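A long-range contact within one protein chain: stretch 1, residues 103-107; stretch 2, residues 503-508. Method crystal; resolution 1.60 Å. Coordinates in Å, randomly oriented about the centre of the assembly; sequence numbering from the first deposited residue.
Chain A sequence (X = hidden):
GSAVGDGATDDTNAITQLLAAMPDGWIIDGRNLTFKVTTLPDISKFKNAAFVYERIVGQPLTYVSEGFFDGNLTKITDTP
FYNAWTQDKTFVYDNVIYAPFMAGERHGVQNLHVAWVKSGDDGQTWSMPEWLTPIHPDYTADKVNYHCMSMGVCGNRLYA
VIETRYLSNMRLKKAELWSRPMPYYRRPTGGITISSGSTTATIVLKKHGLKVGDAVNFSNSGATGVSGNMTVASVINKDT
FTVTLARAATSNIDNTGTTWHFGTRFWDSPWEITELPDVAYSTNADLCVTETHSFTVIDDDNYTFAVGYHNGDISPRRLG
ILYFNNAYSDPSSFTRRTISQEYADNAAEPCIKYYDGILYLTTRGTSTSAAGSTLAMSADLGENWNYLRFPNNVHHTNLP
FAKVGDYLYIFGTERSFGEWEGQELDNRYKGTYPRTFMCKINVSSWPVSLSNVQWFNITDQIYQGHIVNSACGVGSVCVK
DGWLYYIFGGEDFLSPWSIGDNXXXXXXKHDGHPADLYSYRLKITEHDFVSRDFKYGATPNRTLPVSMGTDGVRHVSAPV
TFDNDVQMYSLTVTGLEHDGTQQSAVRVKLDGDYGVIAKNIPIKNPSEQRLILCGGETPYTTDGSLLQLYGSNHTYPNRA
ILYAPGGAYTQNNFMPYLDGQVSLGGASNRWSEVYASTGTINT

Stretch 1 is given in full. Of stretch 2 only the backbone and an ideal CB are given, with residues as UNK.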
# COMPACT_ATOMS: atom_id res chain seq x y z
N ALA A 103 9.48 14.71 -9.52
CA ALA A 103 8.16 14.52 -8.93
C ALA A 103 7.65 15.90 -8.55
O ALA A 103 8.18 16.53 -7.63
CB ALA A 103 8.28 13.64 -7.66
N GLY A 104 6.64 16.37 -9.25
CA GLY A 104 6.13 17.72 -8.97
C GLY A 104 4.63 17.78 -9.21
O GLY A 104 3.90 16.83 -8.84
N GLU A 105 4.16 18.85 -9.83
CA GLU A 105 2.72 19.01 -10.02
C GLU A 105 2.36 19.51 -11.42
O GLU A 105 1.20 19.50 -11.80
CB GLU A 105 2.15 19.99 -8.98
CG GLU A 105 2.62 21.46 -9.28
CD GLU A 105 2.20 22.45 -8.19
OE1 GLU A 105 2.17 22.05 -7.00
OE2 GLU A 105 1.91 23.64 -8.55
N ARG A 106 3.36 19.97 -12.19
CA ARG A 106 3.10 20.59 -13.50
C ARG A 106 4.40 20.71 -14.28
O ARG A 106 5.47 20.37 -13.78
CB ARG A 106 2.52 22.00 -13.30
CG ARG A 106 3.56 23.00 -12.74
CD ARG A 106 2.98 24.40 -12.64
NE ARG A 106 2.16 24.51 -11.42
CZ ARG A 106 1.14 25.35 -11.28
NH1 ARG A 106 0.76 26.10 -12.29
NH2 ARG A 106 0.47 25.40 -10.14
N HIS A 107 4.31 21.20 -15.50
CA HIS A 107 5.49 21.50 -16.30
C HIS A 107 6.10 22.78 -15.78
O HIS A 107 5.95 23.84 -16.36
CB HIS A 107 5.12 21.60 -17.80
CG HIS A 107 4.83 20.26 -18.41
ND1 HIS A 107 5.42 19.84 -19.58
CD2 HIS A 107 4.04 19.24 -17.98
CE1 HIS A 107 5.00 18.60 -19.85
NE2 HIS A 107 4.16 18.23 -18.90
N UNK A 503 -7.48 23.76 -9.81
CA UNK A 503 -6.51 24.64 -10.48
C UNK A 503 -5.21 24.78 -9.67
O UNK A 503 -4.15 25.06 -10.25
CB UNK A 503 -7.13 26.02 -10.71
N UNK A 504 -5.28 24.58 -8.35
CA UNK A 504 -4.08 24.61 -7.50
C UNK A 504 -3.14 23.40 -7.70
O UNK A 504 -2.00 23.43 -7.22
CB UNK A 504 -4.51 24.68 -6.03
N UNK A 505 -3.61 22.39 -8.42
CA UNK A 505 -2.82 21.20 -8.78
C UNK A 505 -2.40 20.36 -7.58
O UNK A 505 -1.33 19.71 -7.60
CB UNK A 505 -1.57 21.63 -9.55
N UNK A 506 -3.23 20.35 -6.55
CA UNK A 506 -2.93 19.52 -5.38
C UNK A 506 -2.93 18.03 -5.73
O UNK A 506 -3.94 17.50 -6.18
CB UNK A 506 -3.94 19.79 -4.27
N UNK A 507 -1.83 17.36 -5.46
CA UNK A 507 -1.71 15.95 -5.82
C UNK A 507 -2.66 15.09 -5.00
O UNK A 507 -3.08 14.05 -5.48
CB UNK A 507 -0.27 15.47 -5.63
N UNK A 508 -3.00 15.53 -3.80
CA UNK A 508 -3.78 14.67 -2.91
C UNK A 508 -5.26 14.81 -3.11
O UNK A 508 -6.04 14.11 -2.45
CB UNK A 508 -3.44 14.97 -1.45

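Stretch 1 offers stretch 2 a compact polar surface. Glu-105 and Arg-106 both point toward it, and they are already paired: Arg-106 NH2 lies 2.8 Å from Glu-105 OE2 in a salt bridge, and Arg-106 NE reaches the same Glu-105 OE2 at 3.0 Å. The carbonyl of Glu-105 remains available as an acceptor.

Position 503 points its CB away, with nothing of stretch 1 within 5.5 Å, so stretch 1 places little demand on the side chain and many residues would serve. The deposited residue is Ser-503. Its backbone matters more than its hydroxyl: a water donates to Ser-503 O (3.0 Å) and accepts from Arg-106 NH2 (2.9 Å).

Position 504 also turns away, and again stretch 1 favours no particular type. It is Lys-504, whose side chain stays at least 6.5 Å from stretch 1. Its carbonyl faces the contact, 4.1 Å from Glu-105 OE2, and a water donating to both Lys-504 O (2.8 Å) and Glu-105 OE1 (2.7 Å) joins the two acceptors.

Position 505 is the centre of the contact. Its ideal CB points toward stretch 1, 4.1 Å from Glu-105 CD and 4.3 Å from Arg-106 NH2. The backbone angles, 65/31, are left-handed, a region where glycine, asparagine and aspartate are the most at ease. Glycine, however, would offer no side chain to cover the guanidinium. A long chain with an aliphatic stem could do so, and a donor at its tip could address the carbonyl of Glu-105; glutamine, arginine or lysine are reasonable candidates. Lys-505 is deposited. Its CD packs over one face of the guanidinium, 3.7 Å from Arg-106 CZ, and lies 3.6 Å from Glu-105 O. The ammonium meets that carbonyl through water, which accepts from Lys-505 NZ (2.8 Å) and donates to Glu-105 O (2.9 Å). The stem thus supplies apolar contact, while the ammonium is satisfied by this water and by a hydrogen bond elsewhere in the structure.

Position 506 points away, and stretch 1 leaves its choice open. It is Leu-506, which makes no contact here.

At position 507 the CB points sideways, 5.4 Å from Gly-104 O. A small side chain would stop short, whereas a long or broad one, such as methionine, arginine or an aromatic, could swing across. Trp-507, with chi1 at 43° (p), brings its six-membered ring nearer: Trp-507 CZ3 lies 3.6 Å from Glu-105 OE1, which sits at the ring edge, where the C–H groups are slightly positive.

Position 508 is out of reach, and Tyr-508 plays no part.

Stretch 2 (503-508) SKKLWY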
# COMPACT_ATOMS: atom_id res chain seq x y z
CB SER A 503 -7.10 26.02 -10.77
OG SER A 503 -7.32 26.70 -9.55
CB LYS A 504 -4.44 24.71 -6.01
CG LYS A 504 -5.03 26.05 -5.57
CD LYS A 504 -5.36 26.04 -4.07
CE LYS A 504 -6.21 27.23 -3.67
NZ LYS A 504 -6.28 27.37 -2.19
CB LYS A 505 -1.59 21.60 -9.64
CG LYS A 505 -2.07 22.18 -11.01
CD LYS A 505 -0.93 22.39 -11.97
CE LYS A 505 -1.44 22.96 -13.32
NZ LYS A 505 -1.95 21.90 -14.25
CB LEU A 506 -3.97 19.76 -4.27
CG LEU A 506 -4.16 21.23 -3.83
CD1 LEU A 506 -5.30 21.29 -2.79
CD2 LEU A 506 -2.87 21.75 -3.22
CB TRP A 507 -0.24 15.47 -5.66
CG TRP A 507 0.40 15.98 -4.41
CD1 TRP A 507 0.34 15.44 -3.15
CD2 TRP A 507 1.20 17.17 -4.29
NE1 TRP A 507 1.06 16.22 -2.25
CE2 TRP A 507 1.58 17.29 -2.93
CE3 TRP A 507 1.60 18.15 -5.20
CZ2 TRP A 507 2.37 18.34 -2.47
CZ3 TRP A 507 2.39 19.20 -4.74
CH2 TRP A 507 2.77 19.29 -3.39
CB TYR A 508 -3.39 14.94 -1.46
CG TYR A 508 -3.46 16.42 -1.04
CD1 TYR A 508 -4.67 17.02 -0.70
CD2 TYR A 508 -2.31 17.16 -0.87
CE1 TYR A 508 -4.72 18.35 -0.27
CE2 TYR A 508 -2.35 18.49 -0.44
CZ TYR A 508 -3.57 19.06 -0.13
OH TYR A 508 -3.63 20.36 0.31
O HOH W 1 -0.08 19.76 -14.37
O HOH W 2 -0.06 22.28 -5.54
O HOH W 3 -1.95 26.93 -9.60
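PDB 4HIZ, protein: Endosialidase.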